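Local coordinates for protein 1-acyl-sn-glycerol-3-phosphate acyltransferase (Thermotoga maritima, PDB 5KYM) that catalyses the transfer of an acyl chain to the sn-2 position of lysophosphatidic acid, giving phosphatidic acid, as an HX4D acyltransferase anchored in the membrane, at residues A[11-16]-A[200-205]; A[18-23]-A[53-58]; A[44-49]-A[97-102]. One frame throughout, in Å; residues are numbered along the deposited sequence.

Interaction 1 (A[11-16]-A[200-205]); sequences LYFYFI and WTFTPG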
loop_
_atom_site.group_PDB
_atom_site.type_symbol
_atom_site.label_atom_id
_atom_site.label_comp_id
_atom_site.label_asym_id
_atom_site.label_seq_id
_atom_site.Cartn_x
_atom_site.Cartn_y
_atom_site.Cartn_z
ATOM N N LEU A 11 -9.490 -20.334 -1.516
ATOM C CA LEU A 11 -8.835 -21.253 -0.577
ATOM C C LEU A 11 -7.350 -21.369 -0.862
ATOM O O LEU A 11 -6.517 -21.211 0.025
ATOM C CB LEU A 11 -9.521 -22.622 -0.603
ATOM C CG LEU A 11 -10.823 -22.500 0.215
ATOM C CD1 LEU A 11 -12.071 -23.225 -0.296
ATOM C CD2 LEU A 11 -10.421 -22.970 1.628
ATOM N N TYR A 12 -7.042 -21.586 -2.129
ATOM C CA TYR A 12 -5.684 -21.585 -2.636
ATOM C C TYR A 12 -4.959 -20.297 -2.221
ATOM O O TYR A 12 -3.810 -20.358 -1.713
ATOM C CB TYR A 12 -5.743 -21.759 -4.170
ATOM C CG TYR A 12 -4.463 -21.728 -4.938
ATOM C CD1 TYR A 12 -3.614 -22.826 -4.981
ATOM C CD2 TYR A 12 -4.147 -20.619 -5.716
ATOM C CE1 TYR A 12 -2.438 -22.791 -5.746
ATOM C CE2 TYR A 12 -2.992 -20.554 -6.503
ATOM C CZ TYR A 12 -2.123 -21.638 -6.530
ATOM O OH TYR A 12 -0.971 -21.520 -7.297
ATOM N N PHE A 13 -5.619 -19.138 -2.349
ATOM C CA PHE A 13 -4.934 -17.932 -1.920
ATOM C C PHE A 13 -4.614 -17.925 -0.424
ATOM O O PHE A 13 -3.482 -17.643 -0.063
ATOM C CB PHE A 13 -5.671 -16.651 -2.296
ATOM C CG PHE A 13 -4.940 -15.409 -1.890
ATOM C CD1 PHE A 13 -3.908 -14.931 -2.673
ATOM C CD2 PHE A 13 -5.245 -14.751 -0.732
ATOM C CE1 PHE A 13 -3.178 -13.805 -2.290
ATOM C CE2 PHE A 13 -4.544 -13.634 -0.350
ATOM C CZ PHE A 13 -3.487 -13.170 -1.112
ATOM N N TYR A 14 -5.600 -18.201 0.438
ATOM C CA TYR A 14 -5.370 -18.072 1.870
ATOM C C TYR A 14 -4.362 -19.098 2.337
ATOM O O TYR A 14 -3.509 -18.789 3.178
ATOM C CB TYR A 14 -6.672 -18.109 2.687
ATOM C CG TYR A 14 -7.503 -16.845 2.564
ATOM C CD1 TYR A 14 -6.949 -15.597 2.867
ATOM C CD2 TYR A 14 -8.809 -16.891 2.142
ATOM C CE1 TYR A 14 -7.682 -14.430 2.762
ATOM C CE2 TYR A 14 -9.579 -15.758 2.046
ATOM C CZ TYR A 14 -9.026 -14.504 2.354
ATOM O OH TYR A 14 -9.783 -13.325 2.193
ATOM N N PHE A 15 -4.416 -20.292 1.776
ATOM C CA PHE A 15 -3.510 -21.321 2.204
ATOM C C PHE A 15 -2.055 -20.892 1.899
ATOM O O PHE A 15 -1.233 -20.743 2.800
ATOM C CB PHE A 15 -3.829 -22.625 1.516
ATOM C CG PHE A 15 -2.879 -23.722 1.872
ATOM C CD1 PHE A 15 -2.918 -24.303 3.128
ATOM C CD2 PHE A 15 -1.917 -24.152 0.963
ATOM C CE1 PHE A 15 -2.040 -25.288 3.471
ATOM C CE2 PHE A 15 -1.019 -25.162 1.303
ATOM C CZ PHE A 15 -1.092 -25.718 2.563
ATOM N N ILE A 16 -1.775 -20.650 0.630
ATOM C CA ILE A 16 -0.470 -20.232 0.211
ATOM C C ILE A 16 -0.026 -18.961 0.901
ATOM O O ILE A 16 1.068 -18.888 1.415
ATOM C CB ILE A 16 -0.426 -20.012 -1.318
ATOM C CG1 ILE A 16 -0.502 -21.359 -2.011
ATOM C CG2 ILE A 16 0.870 -19.296 -1.754
ATOM C CD1 ILE A 16 -0.971 -21.242 -3.436
ATOM N N TRP A 200 -15.189 -11.609 1.189
ATOM C CA TRP A 200 -14.089 -12.416 1.729
ATOM C C TRP A 200 -13.490 -13.338 0.678
ATOM O O TRP A 200 -12.441 -13.948 0.962
ATOM C CB TRP A 200 -14.556 -13.349 2.850
ATOM C CG TRP A 200 -15.044 -12.760 4.145
ATOM C CD1 TRP A 200 -14.952 -11.477 4.558
ATOM C CD2 TRP A 200 -15.658 -13.486 5.228
ATOM N NE1 TRP A 200 -15.513 -11.337 5.802
ATOM C CE2 TRP A 200 -15.935 -12.559 6.246
ATOM C CE3 TRP A 200 -15.999 -14.840 5.435
ATOM C CZ2 TRP A 200 -16.542 -12.928 7.452
ATOM C CZ3 TRP A 200 -16.618 -15.204 6.632
ATOM C CH2 TRP A 200 -16.881 -14.254 7.621
ATOM N N THR A 201 -14.182 -13.507 -0.466
ATOM C CA THR A 201 -13.696 -14.241 -1.640
ATOM C C THR A 201 -13.081 -13.379 -2.725
ATOM O O THR A 201 -13.423 -12.214 -2.902
ATOM C CB THR A 201 -14.819 -15.058 -2.374
ATOM O OG1 THR A 201 -15.772 -14.211 -3.055
ATOM C CG2 THR A 201 -15.493 -15.958 -1.416
ATOM N N PHE A 202 -12.219 -14.013 -3.520
ATOM C CA PHE A 202 -11.542 -13.364 -4.631
ATOM C C PHE A 202 -12.219 -13.689 -5.947
ATOM O O PHE A 202 -12.959 -14.649 -6.026
ATOM C CB PHE A 202 -10.116 -13.862 -4.664
ATOM C CG PHE A 202 -9.298 -13.416 -3.481
ATOM C CD1 PHE A 202 -8.640 -12.197 -3.493
ATOM C CD2 PHE A 202 -9.200 -14.213 -2.344
ATOM C CE1 PHE A 202 -7.890 -11.802 -2.412
ATOM C CE2 PHE A 202 -8.478 -13.779 -1.239
ATOM C CZ PHE A 202 -7.807 -12.598 -1.289
ATOM N N THR A 203 -11.996 -12.860 -6.964
ATOM C CA THR A 203 -12.320 -13.166 -8.361
ATOM C C THR A 203 -11.209 -12.586 -9.196
ATOM O O THR A 203 -10.935 -11.408 -9.057
ATOM C CB THR A 203 -13.621 -12.474 -8.862
ATOM O OG1 THR A 203 -13.457 -11.078 -8.857
ATOM C CG2 THR A 203 -14.838 -12.713 -7.961
ATOM N N PRO A 204 -10.563 -13.360 -10.082
ATOM C CA PRO A 204 -9.456 -12.755 -10.852
ATOM C C PRO A 204 -9.860 -11.588 -11.745
ATOM O O PRO A 204 -11.041 -11.424 -12.043
ATOM C CB PRO A 204 -8.974 -13.900 -11.723
ATOM C CG PRO A 204 -9.331 -15.093 -10.956
ATOM C CD PRO A 204 -10.696 -14.785 -10.352
ATOM N N GLY A 205 -8.854 -10.824 -12.187
ATOM C CA GLY A 205 -9.020 -9.632 -13.058
ATOM C C GLY A 205 -7.744 -8.855 -13.202
ATOM O O GLY A 205 -6.785 -9.135 -12.532
#
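Phe13 and Phe202 bring their rings together with the side chains crossing at about a right angle. Phe202 reaches the Phe13 ring with its outer carbons, Phe202 CZ lying 3.4 Å from Phe13 CD2. Their centroids are 4.6 Å apart and their planes are inclined by 54°. Phe13 is placed there by a CG anti to the backbone N (chi1 -178°). Tyr14 meets the same phenylalanine differently: Phe202 CE2 lies over one face of the tyrosine ring, 3.7 Å from Tyr14 CZ. The three rings form an aromatic cluster that joins the N-terminal helix 2-34 to the irregular segment ahead of strand 207-211, in the acyltransferase domain. Leu60 packs on Phe13 and Phe202, and Phe202 also touches Met88, which lies between the histidine and aspartate of the HX4D motif. Replacing Phe13 with an alanine would probably open a gap beside Phe202, leaving its ring freer to turn. At the edge of the cluster, Tyr14 OH donates a hydrogen bond of 3.0 Å to Trp200 O. The acceptor lies near the plane of the tyrosine ring, whereas the hydroxyl is tilted 29° from the carbonyl plane. The backbone of the loop is tied to the same helix by a hydrogen bond between Phe202 N and Thr10 OG1.

Interaction 2 (A[18-23]-A[53-58]); sequences TVYIVF and GKRAFT. With HGX (1-heptadecanoyl-2-tridecanoyl-3-glycerol-phosphonyl choline), chain D; HGX (1-heptadecanoyl-2-tridecanoyl-3-glycerol-phosphonyl choline), chain E.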
loop_
_atom_site.group_PDB
_atom_site.type_symbol
_atom_site.label_atom_id
_atom_site.label_comp_id
_atom_site.label_asym_id
_atom_site.label_seq_id
_atom_site.Cartn_x
_atom_site.Cartn_y
_atom_site.Cartn_z
ATOM N N THR A 18 -0.856 -17.790 3.734
ATOM C CA THR A 18 -0.613 -17.960 5.152
ATOM C C THR A 18 0.673 -18.721 5.400
ATOM O O THR A 18 1.529 -18.304 6.166
ATOM C CB THR A 18 -1.760 -18.700 5.805
ATOM O OG1 THR A 18 -2.971 -18.010 5.533
ATOM C CG2 THR A 18 -1.536 -18.713 7.310
ATOM N N VAL A 19 0.818 -19.842 4.727
ATOM C CA VAL A 19 2.075 -20.554 4.790
ATOM C C VAL A 19 3.244 -19.670 4.356
ATOM O O VAL A 19 4.324 -19.759 4.918
ATOM C CB VAL A 19 2.060 -21.841 3.947
ATOM C CG1 VAL A 19 3.434 -22.468 3.942
ATOM C CG2 VAL A 19 1.079 -22.840 4.519
ATOM N N TYR A 20 3.036 -18.827 3.356
ATOM C CA TYR A 20 4.125 -18.027 2.835
ATOM C C TYR A 20 4.497 -16.958 3.876
ATOM O O TYR A 20 5.702 -16.858 4.281
ATOM C CB TYR A 20 3.771 -17.453 1.476
ATOM C CG TYR A 20 4.891 -16.721 0.746
ATOM C CD1 TYR A 20 5.196 -15.412 1.061
ATOM C CD2 TYR A 20 5.568 -17.291 -0.303
ATOM C CE1 TYR A 20 6.188 -14.721 0.392
ATOM C CE2 TYR A 20 6.553 -16.591 -0.994
ATOM C CZ TYR A 20 6.889 -15.300 -0.642
ATOM O OH TYR A 20 7.886 -14.499 -1.244
ATOM N N ILE A 21 3.498 -16.201 4.362
ATOM C CA ILE A 21 3.793 -15.126 5.327
ATOM C C ILE A 21 4.365 -15.676 6.631
ATOM O O ILE A 21 5.294 -15.124 7.138
ATOM C CB ILE A 21 2.619 -14.197 5.611
ATOM C CG1 ILE A 21 2.240 -13.426 4.357
ATOM C CG2 ILE A 21 3.016 -13.125 6.614
ATOM C CD1 ILE A 21 0.905 -12.667 4.490
ATOM N N VAL A 22 3.856 -16.778 7.138
ATOM C CA VAL A 22 4.238 -17.256 8.471
ATOM C C VAL A 22 5.546 -18.048 8.415
ATOM O O VAL A 22 6.518 -17.658 9.033
ATOM C CB VAL A 22 3.049 -18.021 9.128
ATOM C CG1 VAL A 22 3.493 -18.927 10.241
ATOM C CG2 VAL A 22 1.962 -17.027 9.591
ATOM N N PHE A 23 5.587 -19.120 7.647
ATOM C CA PHE A 23 6.754 -20.003 7.665
ATOM C C PHE A 23 7.901 -19.488 6.806
ATOM O O PHE A 23 9.019 -19.388 7.271
ATOM C CB PHE A 23 6.383 -21.454 7.296
ATOM C CG PHE A 23 5.361 -22.060 8.224
ATOM C CD1 PHE A 23 4.003 -21.855 8.009
ATOM C CD2 PHE A 23 5.750 -22.820 9.296
ATOM C CE1 PHE A 23 3.044 -22.361 8.872
ATOM C CE2 PHE A 23 4.804 -23.350 10.166
ATOM C CZ PHE A 23 3.446 -23.116 9.956
ATOM N N GLY A 53 4.544 -8.812 -2.325
ATOM C CA GLY A 53 3.568 -7.922 -2.968
ATOM C C GLY A 53 3.199 -8.432 -4.362
ATOM O O GLY A 53 2.035 -8.634 -4.689
ATOM N N LYS A 54 4.218 -8.712 -5.133
ATOM C CA LYS A 54 4.070 -9.130 -6.494
ATOM C C LYS A 54 3.480 -10.487 -6.584
ATOM O O LYS A 54 2.487 -10.673 -7.284
ATOM C CB LYS A 54 5.429 -9.120 -7.207
ATOM C CG LYS A 54 5.926 -7.717 -7.491
ATOM C CD LYS A 54 6.731 -7.638 -8.723
ATOM C CE LYS A 54 7.442 -6.367 -8.836
ATOM N NZ LYS A 54 8.405 -6.278 -7.688
ATOM N N ARG A 55 4.097 -11.438 -5.904
ATOM C CA ARG A 55 3.678 -12.828 -5.943
ATOM C C ARG A 55 2.209 -12.952 -5.572
ATOM O O ARG A 55 1.494 -13.774 -6.136
ATOM C CB ARG A 55 4.548 -13.670 -5.013
ATOM C CG ARG A 55 5.931 -13.916 -5.573
ATOM C CD ARG A 55 6.825 -14.845 -4.785
ATOM N NE ARG A 55 8.198 -14.929 -5.356
ATOM C CZ ARG A 55 9.256 -15.438 -4.713
ATOM N NH1 ARG A 55 9.153 -15.921 -3.478
ATOM N NH2 ARG A 55 10.449 -15.464 -5.294
ATOM N N ALA A 56 1.750 -12.139 -4.624
ATOM C CA ALA A 56 0.361 -12.160 -4.210
ATOM C C ALA A 56 -0.604 -12.158 -5.380
ATOM O O ALA A 56 -1.609 -12.914 -5.435
ATOM C CB ALA A 56 0.076 -10.933 -3.361
ATOM N N PHE A 57 -0.323 -11.272 -6.318
ATOM C CA PHE A 57 -1.231 -11.142 -7.423
ATOM C C PHE A 57 -1.120 -12.356 -8.329
ATOM O O PHE A 57 -2.123 -12.729 -8.945
ATOM C CB PHE A 57 -1.085 -9.804 -8.133
ATOM C CG PHE A 57 -1.536 -8.686 -7.305
ATOM C CD1 PHE A 57 -0.729 -8.208 -6.308
ATOM C CD2 PHE A 57 -2.799 -8.184 -7.430
ATOM C CE1 PHE A 57 -1.172 -7.241 -5.442
ATOM C CE2 PHE A 57 -3.275 -7.214 -6.539
ATOM C CZ PHE A 57 -2.447 -6.746 -5.542
ATOM N N THR A 58 0.036 -13.026 -8.370
ATOM C CA THR A 58 0.134 -14.249 -9.187
ATOM C C THR A 58 -0.671 -15.362 -8.569
ATOM O O THR A 58 -1.380 -16.055 -9.271
ATOM C CB THR A 58 1.549 -14.734 -9.476
ATOM O OG1 THR A 58 2.009 -15.504 -8.390
ATOM C CG2 THR A 58 2.487 -13.628 -9.742
HETATM O O11 HGX D . 5.366 -18.252 -6.033
HETATM C C11 HGX D . 5.982 -18.889 -5.166
HETATM C C12 HGX D . 5.365 -19.167 -3.811
HETATM C C13 HGX D . 5.772 -20.509 -3.207
HETATM C C14 HGX D . 5.079 -20.753 -1.859
HETATM C C15 HGX D . 4.791 -22.235 -1.607
HETATM C C16 HGX D . 3.989 -22.570 -0.334
HETATM C C17 HGX D . 3.271 -23.920 -0.471
HETATM C C18 HGX D . 2.800 -24.552 0.838
HETATM O O3 HGX D . 7.327 -19.393 -5.412
HETATM C C3 HGX D . 8.362 -18.659 -6.088
HETATM C C2 HGX D . 8.976 -19.455 -7.268
HETATM C C1 HGX D . 8.995 -18.678 -8.621
HETATM O O3P HGX D . 7.992 -17.648 -8.807
HETATM O O2 HGX D . 8.328 -20.751 -7.395
HETATM C C31 HGX D . 9.030 -21.885 -6.767
HETATM O O31 HGX D . 9.923 -22.383 -7.435
HETATM C C32 HGX D . 8.738 -22.427 -5.359
HETATM C C33 HGX D . 7.752 -23.601 -5.269
HETATM C C34 HGX D . 7.716 -24.246 -3.867
HETATM C C35 HGX D . 6.445 -25.082 -3.625
HETATM C C36 HGX D . 6.646 -26.392 -2.844
HETATM C C37 HGX D . 5.356 -27.168 -2.479
HETATM C C38 HGX D . 5.639 -28.622 -2.002
HETATM C C39 HGX D . 4.483 -29.363 -1.273
HETATM C C40 HGX D . 4.748 -30.849 -0.952
HETATM O O1 HGX D . 9.172 -16.340 -10.644
HETATM P P1 HGX D . 8.277 -16.164 -9.438
HETATM O O4 HGX D . 8.768 -15.263 -8.332
HETATM O O5 HGX D . 6.821 -15.570 -9.897
HETATM C C4 HGX D . 6.492 -15.058 -11.202
HETATM C C5 HGX D . 6.911 -13.596 -11.351
HETATM O O11 HGX E . 9.454 -19.620 -2.885
HETATM C C11 HGX E . 10.350 -19.672 -2.063
HETATM C C12 HGX E . 10.114 -20.400 -0.757
HETATM C C13 HGX E . 8.671 -20.765 -0.399
HETATM C C14 HGX E . 8.755 -21.646 0.854
HETATM C C15 HGX E . 7.468 -22.317 1.349
HETATM C C16 HGX E . 7.784 -23.356 2.451
HETATM C C17 HGX E . 6.533 -23.788 3.236
HETATM C C18 HGX E . 6.741 -24.731 4.434
HETATM O O3 HGX E . 11.672 -19.062 -2.338
HETATM C C3 HGX E . 11.971 -18.166 -3.427
HETATM C C2 HGX E . 13.122 -18.649 -4.331
HETATM C C1 HGX E . 13.479 -17.460 -5.242
HETATM O O3P HGX E . 14.672 -17.661 -6.016
HETATM O O2 HGX E . 12.746 -19.828 -5.105
HETATM C C31 HGX E . 13.584 -21.062 -5.092
HETATM O O31 HGX E . 14.803 -20.985 -5.134
HETATM C C32 HGX E . 12.979 -22.463 -5.067
HETATM C C33 HGX E . 13.083 -23.107 -3.678
HETATM C C34 HGX E . 12.133 -24.293 -3.440
HETATM C C35 HGX E . 11.451 -24.273 -2.061
HETATM C C36 HGX E . 10.942 -25.662 -1.643
HETATM C C37 HGX E . 10.088 -25.685 -0.363
HETATM C C38 HGX E . 9.639 -27.113 0.019
HETATM C C39 HGX E . 8.458 -27.194 1.010
HETATM C C40 HGX E . 7.941 -28.619 1.260
HETATM O O1 HGX E . 15.050 -15.353 -6.976
HETATM P P1 HGX E . 14.949 -16.811 -7.373
HETATM O O4 HGX E . 13.915 -17.266 -8.384
HETATM O O5 HGX E . 16.403 -17.264 -7.942
HETATM C C4 HGX E . 17.023 -16.607 -9.061
HETATM C C5 HGX E . 17.932 -17.553 -9.847
#
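Tyr20 and Arg55 reach each other through two long side chains: the tyrosine has CG anti to its own backbone N (chi1 -173°), and the arginine, with CG anti to the carbonyl carbon, runs extended from CG to NE. They cross at about a right angle, with the phenol ring and the guanidinium planes 86° apart. Arg55 NH1 arrives at the edge of the tyrosine ring, close to its plane, and donates to Tyr20 OH over 2.9 Å. The bond is weak despite that length, because its N-H...O angle is only 121°.

The firmer polar link is made to a lipid. Arg55 NE donates to the phosphate-group oxygen O4 of the chain D HGX at 3.0 Å. The glycerol carbon C3 of this lipid lies over the centre of one guanidinium face, 3.6 Å from Arg55 CZ, while C3 of the chain E HGX comes within 3.6 Å of Arg55 NH1 from an oblique direction. Acyl chains continue along helix 2-34: C14 of the chain D lipid meets the edge of the Tyr20 ring, 3.8 Å from Tyr20 CD2, and Val19 CG1 touches C17 of the chain E lipid at 3.4 Å. Trp59 packs edge-to-face with Tyr20, and a bound nonane also touches this tyrosine.

The pair thus joins helices 2-34 and 38-59, probably the two-helix motif of this acyltransferase, on a lipid-lined side. Polar headgroup and apolar tails are sorted between Arg55 and the Tyr20-Val19 surface, consistent with a site at the membrane interface, where the arginine's charge would probably favour the anionic phosphate group, the weak Tyr20 bond adding little direction.

Interaction 3 (A[44-49]-A[97-102]); sequences YVLKEI and VATGAF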
loop_
_atom_site.group_PDB
_atom_site.type_symbol
_atom_site.label_atom_id
_atom_site.label_comp_id
_atom_site.label_asym_id
_atom_site.label_seq_id
_atom_site.Cartn_x
_atom_site.Cartn_y
_atom_site.Cartn_z
ATOM N N TYR A 44 17.727 -7.391 1.985
ATOM C CA TYR A 44 17.184 -8.731 1.803
ATOM C C TYR A 44 15.756 -8.779 2.266
ATOM O O TYR A 44 14.908 -9.195 1.506
ATOM C CB TYR A 44 18.030 -9.760 2.570
ATOM C CG TYR A 44 17.404 -11.096 2.764
ATOM C CD1 TYR A 44 17.208 -11.932 1.713
ATOM C CD2 TYR A 44 17.046 -11.540 4.026
ATOM C CE1 TYR A 44 16.666 -13.192 1.884
ATOM C CE2 TYR A 44 16.487 -12.806 4.216
ATOM C CZ TYR A 44 16.275 -13.620 3.124
ATOM O OH TYR A 44 15.722 -14.871 3.245
ATOM N N VAL A 45 15.481 -8.330 3.488
ATOM C CA VAL A 45 14.123 -8.412 4.019
ATOM C C VAL A 45 13.192 -7.568 3.162
ATOM O O VAL A 45 12.076 -8.017 2.808
ATOM C CB VAL A 45 13.982 -7.904 5.469
ATOM C CG1 VAL A 45 12.510 -8.018 5.937
ATOM C CG2 VAL A 45 14.877 -8.681 6.401
ATOM N N LEU A 46 13.650 -6.351 2.855
ATOM C CA LEU A 46 12.853 -5.454 2.032
ATOM C C LEU A 46 12.527 -6.037 0.666
ATOM O O LEU A 46 11.434 -5.858 0.168
ATOM C CB LEU A 46 13.494 -4.053 1.901
ATOM C CG LEU A 46 13.298 -3.153 3.133
ATOM C CD1 LEU A 46 13.872 -1.805 2.871
ATOM C CD2 LEU A 46 11.836 -2.996 3.606
ATOM N N LYS A 47 13.468 -6.744 0.071
ATOM C CA LYS A 47 13.293 -7.263 -1.269
ATOM C C LYS A 47 12.294 -8.376 -1.193
ATOM O O LYS A 47 11.422 -8.449 -2.034
ATOM C CB LYS A 47 14.638 -7.725 -1.838
ATOM C CG LYS A 47 14.680 -8.029 -3.315
ATOM C CD LYS A 47 14.431 -6.772 -4.156
ATOM C CE LYS A 47 13.676 -7.108 -5.430
ATOM N NZ LYS A 47 14.376 -8.213 -6.200
ATOM N N GLU A 48 12.364 -9.201 -0.148
ATOM C CA GLU A 48 11.414 -10.319 0.043
ATOM C C GLU A 48 9.957 -9.909 0.186
ATOM O O GLU A 48 9.078 -10.668 -0.215
ATOM C CB GLU A 48 11.804 -11.184 1.260
ATOM C CG GLU A 48 13.003 -12.095 1.090
ATOM C CD GLU A 48 12.873 -12.932 -0.150
ATOM O OE1 GLU A 48 11.791 -13.591 -0.340
ATOM O OE2 GLU A 48 13.836 -12.837 -0.973
ATOM N N ILE A 49 9.748 -8.761 0.823
ATOM C CA ILE A 49 8.463 -8.110 0.997
ATOM C C ILE A 49 7.942 -7.670 -0.331
ATOM O O ILE A 49 6.790 -7.903 -0.649
ATOM C CB ILE A 49 8.579 -6.847 1.933
ATOM C CG1 ILE A 49 8.867 -7.322 3.365
ATOM C CG2 ILE A 49 7.334 -5.922 1.884
ATOM C CD1 ILE A 49 9.344 -6.222 4.298
ATOM N N VAL A 97 5.429 -0.226 -5.804
ATOM C CA VAL A 97 5.714 1.205 -5.612
ATOM C C VAL A 97 6.750 1.411 -4.509
ATOM O O VAL A 97 7.762 2.067 -4.735
ATOM C CB VAL A 97 4.445 1.951 -5.223
ATOM C CG1 VAL A 97 4.720 3.439 -5.032
ATOM C CG2 VAL A 97 3.318 1.638 -6.201
ATOM N N ALA A 98 6.515 0.834 -3.332
ATOM C CA ALA A 98 7.296 1.149 -2.158
ATOM C C ALA A 98 7.066 0.210 -0.980
ATOM O O ALA A 98 5.935 -0.110 -0.687
ATOM C CB ALA A 98 6.932 2.566 -1.762
ATOM N N THR A 99 8.122 -0.192 -0.294
ATOM C CA THR A 99 7.968 -0.997 0.873
ATOM C C THR A 99 8.124 -0.158 2.081
ATOM O O THR A 99 9.089 -0.306 2.862
ATOM C CB THR A 99 8.937 -2.175 0.947
ATOM O OG1 THR A 99 10.287 -1.751 0.871
ATOM C CG2 THR A 99 8.711 -3.052 -0.174
ATOM N N GLY A 100 7.079 0.645 2.303
ATOM C CA GLY A 100 6.975 1.551 3.441
ATOM C C GLY A 100 6.016 1.180 4.562
ATOM O O GLY A 100 5.225 0.219 4.499
ATOM N N ALA A 101 6.115 1.998 5.595
ATOM C CA ALA A 101 5.179 2.023 6.712
ATOM C C ALA A 101 3.725 2.279 6.310
ATOM O O ALA A 101 3.431 2.936 5.357
ATOM C CB ALA A 101 5.613 3.118 7.652
ATOM N N PHE A 102 2.812 1.756 7.075
ATOM C CA PHE A 102 1.419 2.054 6.900
ATOM C C PHE A 102 0.725 2.088 8.253
ATOM O O PHE A 102 1.358 1.825 9.255
ATOM C CB PHE A 102 0.745 1.207 5.823
ATOM C CG PHE A 102 0.682 -0.263 6.072
ATOM C CD1 PHE A 102 1.681 -1.090 5.656
ATOM C CD2 PHE A 102 -0.467 -0.846 6.619
ATOM C CE1 PHE A 102 1.609 -2.497 5.923
ATOM C CE2 PHE A 102 -0.592 -2.236 6.822
ATOM C CZ PHE A 102 0.447 -3.068 6.480
#
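Leu46, Ile49 and Thr99 meet without any flat side chain between them; the ring of Phe102, further along segment 97-102, has Gly100 O at its edge, in the ring plane, and plays no part in the contact. Thr99 points its CB toward the helix and divides its two branches between the two aliphatic residues. Its hydroxyl goes to Leu46, whose CD2 is 3.4 Å from Thr99 OG1, an apolar carbon against a polar atom. The methyl branch goes to Ile49, with Thr99 CG2 and Ile49 CG2 3.8 Å apart. This division follows from chi1 at 57°, which sets OG1 between the backbone N and the carbonyl carbon, and CG2 anti to the latter. Thr99 CG2 also comes within 3.9 Å of Leu46 O. Between the two segments the contact rests on van der Waals packing, with 136 Å² buried. Ile49 reaches further, touching Tyr117 of helix 114-120 and Leu121 just beyond it, and a bound nonane lies about 4 Å from its side chain. The contact thus lays helix 38-59 against the loop that leads from helix 89-96 to strand 103-104 of the acyltransferase domain.

The three contacts follow the two N-terminal helices: interactions 1 and 2 share helix 2-34, and interactions 2 and 3 share helix 38-59. Their centres lie 11 Å apart for interactions 1 and 2 and 13 Å for 2 and 3, but 22 Å for 1 and 3. Neighbours touch, Phe13 CE1 standing 3.6 Å from Ala56 O and Tyr20 OH 4.1 Å from Glu48 OE1. Along the chain, interaction 1 encloses both others, whereas the segments of 2 and 3 alternate. Interaction 2 joins the helices to each other; interactions 1 and 3 pack each helix against a different loop of the acyltransferase domain, consistent with a two-helix motif that positions the active site at the membrane.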